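Local coordinates for DUF596 domain-containing protein (Neisseria meningitidis, PDB 2O5H), which is of unknown function, an alpha-beta protein of the DUF596 family that is conserved in bacteria, at residues 87-93 against 113-119. Numbering follows the deposited sequence.
Sequences IFREVWP and WLTVEAP
Trp113 and Pro119 of one segment meet Pro93 and Phe88 of the other in two proline–aromatic CH-pi contacts, each segment giving one proline and one aromatic ring. They join the C-terminal part of helix 81-91 and the loop after it to the end of helix 110-116 and the loop leading into strand 121-125, within the alpha-beta fold of this DUF596 protein. No hydrogen bond crosses between the segments, and the contact is mainly apolar packing, with the Val91 carbonyl O beside Trp113 CZ2. Trp113 has the most surface buried here. With CG anti to the backbone N (chi1 -175°), its indole extends from the helix toward residues 91-93. Pro93 lies over one indole face, its CG 3.8 Å from the centroid of the five-membered ring and its CD above the six-membered ring. A tryptophan suits this place because its flat surface is broad enough for both CG and CD of Pro93, while proline's rigid ring offers C-H groups to that face. At the rim of the indole, Val91 CG2 lies in the ring plane, 3.7 Å from Trp113 CZ2. Trp92 meets the six-membered ring obliquely, the planes at 71°, with its CE3 3.8 Å from Trp113 CZ3.

Pro119 lies over Phe88 in the same way: its CG sits over the centre of the phenyl ring, 3.8 Å from the centroid and 13° off the normal. The compact pyrrolidine also packs against Ile87, whose CG2 approaches Pro119 CB at 3.6 Å. Phenylalanine's flat ring presents a face to Pro119 and an edge to Leu114 CD2. Beyond the two segments, Phe88 meets Phe59 and Trp92 meets Phe55 and Phe56, which ties the contact to helix 48-64. Branched Val91 serves both proline contacts: its CG2, beside Trp113, also meets Pro119 CG tip to tip at 3.8 Å.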
# COMPACT_ATOMS: atom_id res chain seq x y z
N ILE A 87 1.86 20.39 -4.72
CA ILE A 87 1.18 19.84 -5.89
C ILE A 87 0.08 18.87 -5.41
O ILE A 87 -1.09 18.97 -5.82
CB ILE A 87 2.26 19.17 -6.83
CG1 ILE A 87 3.04 20.30 -7.54
CG2 ILE A 87 1.63 18.11 -7.85
CD1 ILE A 87 4.30 19.82 -8.33
N PHE A 88 0.45 17.98 -4.50
CA PHE A 88 -0.50 17.04 -3.91
C PHE A 88 -1.56 17.69 -3.00
O PHE A 88 -2.74 17.38 -3.14
CB PHE A 88 0.25 15.95 -3.14
CG PHE A 88 0.71 14.80 -4.02
CD1 PHE A 88 1.72 14.97 -4.99
CD2 PHE A 88 0.14 13.52 -3.85
CE1 PHE A 88 2.13 13.89 -5.81
CE2 PHE A 88 0.56 12.43 -4.67
CZ PHE A 88 1.56 12.62 -5.63
N ARG A 89 -1.14 18.58 -2.10
CA ARG A 89 -2.11 19.32 -1.26
C ARG A 89 -3.18 20.07 -2.07
O ARG A 89 -4.36 20.09 -1.67
CB ARG A 89 -1.40 20.27 -0.28
CG ARG A 89 -0.89 19.52 0.97
CD ARG A 89 -0.46 20.46 2.03
NE ARG A 89 0.33 19.82 3.07
CZ ARG A 89 -0.16 19.27 4.18
NH1 ARG A 89 -1.47 19.26 4.41
NH2 ARG A 89 0.67 18.71 5.05
N GLU A 90 -2.79 20.63 -3.21
CA GLU A 90 -3.72 21.41 -3.99
C GLU A 90 -4.91 20.62 -4.49
O GLU A 90 -5.96 21.20 -4.73
CB GLU A 90 -3.00 22.14 -5.16
CG GLU A 90 -2.18 23.31 -4.62
CD GLU A 90 -1.83 24.35 -5.66
OE1 GLU A 90 -2.43 24.35 -6.77
OE2 GLU A 90 -0.95 25.19 -5.37
N VAL A 91 -4.77 19.29 -4.60
CA VAL A 91 -5.80 18.43 -5.19
C VAL A 91 -6.22 17.33 -4.19
O VAL A 91 -6.99 16.43 -4.52
CB VAL A 91 -5.28 17.78 -6.53
CG1 VAL A 91 -5.17 18.82 -7.63
CG2 VAL A 91 -3.93 17.08 -6.33
N TRP A 92 -5.71 17.42 -2.96
CA TRP A 92 -5.96 16.40 -1.95
C TRP A 92 -7.47 16.34 -1.67
O TRP A 92 -8.12 17.37 -1.48
CB TRP A 92 -5.21 16.76 -0.66
CG TRP A 92 -5.13 15.64 0.31
CD1 TRP A 92 -5.88 15.47 1.45
CD2 TRP A 92 -4.22 14.54 0.25
NE1 TRP A 92 -5.47 14.31 2.10
CE2 TRP A 92 -4.44 13.74 1.38
CE3 TRP A 92 -3.23 14.16 -0.68
CZ2 TRP A 92 -3.74 12.54 1.61
CZ3 TRP A 92 -2.48 12.97 -0.43
CH2 TRP A 92 -2.74 12.19 0.72
N PRO A 93 -8.04 15.11 -1.64
CA PRO A 93 -9.47 14.99 -1.32
C PRO A 93 -9.88 15.67 -0.01
O PRO A 93 -9.09 15.70 0.96
CB PRO A 93 -9.63 13.47 -1.13
CG PRO A 93 -8.62 12.90 -2.15
CD PRO A 93 -7.42 13.78 -1.84
N TRP A 113 -7.78 7.03 -4.70
CA TRP A 113 -7.29 8.28 -5.31
C TRP A 113 -5.76 8.23 -5.58
O TRP A 113 -5.26 8.60 -6.67
CB TRP A 113 -7.69 9.47 -4.41
CG TRP A 113 -7.35 10.83 -4.97
CD1 TRP A 113 -8.11 11.59 -5.79
CD2 TRP A 113 -6.15 11.58 -4.73
NE1 TRP A 113 -7.45 12.76 -6.11
CE2 TRP A 113 -6.24 12.78 -5.46
CE3 TRP A 113 -5.00 11.36 -3.93
CZ2 TRP A 113 -5.25 13.78 -5.41
CZ3 TRP A 113 -4.00 12.31 -3.93
CH2 TRP A 113 -4.14 13.53 -4.65
N LEU A 114 -5.03 7.76 -4.58
CA LEU A 114 -3.57 7.59 -4.70
C LEU A 114 -3.18 6.51 -5.71
O LEU A 114 -2.07 6.53 -6.23
CB LEU A 114 -2.97 7.33 -3.33
CG LEU A 114 -2.84 8.55 -2.37
CD1 LEU A 114 -2.42 8.06 -0.98
CD2 LEU A 114 -1.84 9.61 -2.94
N THR A 115 -4.12 5.63 -6.05
CA THR A 115 -3.91 4.61 -7.10
C THR A 115 -4.20 5.11 -8.50
O THR A 115 -3.48 4.74 -9.42
CB THR A 115 -4.75 3.39 -6.84
OG1 THR A 115 -4.48 2.95 -5.52
CG2 THR A 115 -4.47 2.23 -7.85
N VAL A 116 -5.26 5.90 -8.69
CA VAL A 116 -5.68 6.17 -10.04
C VAL A 116 -5.80 7.65 -10.39
O VAL A 116 -5.95 7.98 -11.57
CB VAL A 116 -7.01 5.40 -10.44
CG1 VAL A 116 -6.83 3.87 -10.40
CG2 VAL A 116 -8.22 5.85 -9.57
N GLU A 117 -5.70 8.56 -9.43
CA GLU A 117 -5.81 9.97 -9.81
C GLU A 117 -4.77 10.87 -9.17
O GLU A 117 -4.90 12.06 -9.23
CB GLU A 117 -7.22 10.56 -9.54
CG GLU A 117 -8.28 9.61 -9.17
CD GLU A 117 -9.67 10.21 -9.26
OE1 GLU A 117 -9.88 11.35 -8.80
OE2 GLU A 117 -10.55 9.51 -9.79
N ALA A 118 -3.73 10.30 -8.58
CA ALA A 118 -2.60 11.07 -8.01
C ALA A 118 -1.90 11.92 -9.08
O ALA A 118 -1.89 11.53 -10.27
CB ALA A 118 -1.58 10.10 -7.34
N PRO A 119 -1.38 13.10 -8.70
CA PRO A 119 -0.52 13.90 -9.62
C PRO A 119 0.66 13.12 -10.23
O PRO A 119 1.03 13.34 -11.42
CB PRO A 119 0.02 15.02 -8.70
CG PRO A 119 -0.95 15.14 -7.62
CD PRO A 119 -1.64 13.81 -7.43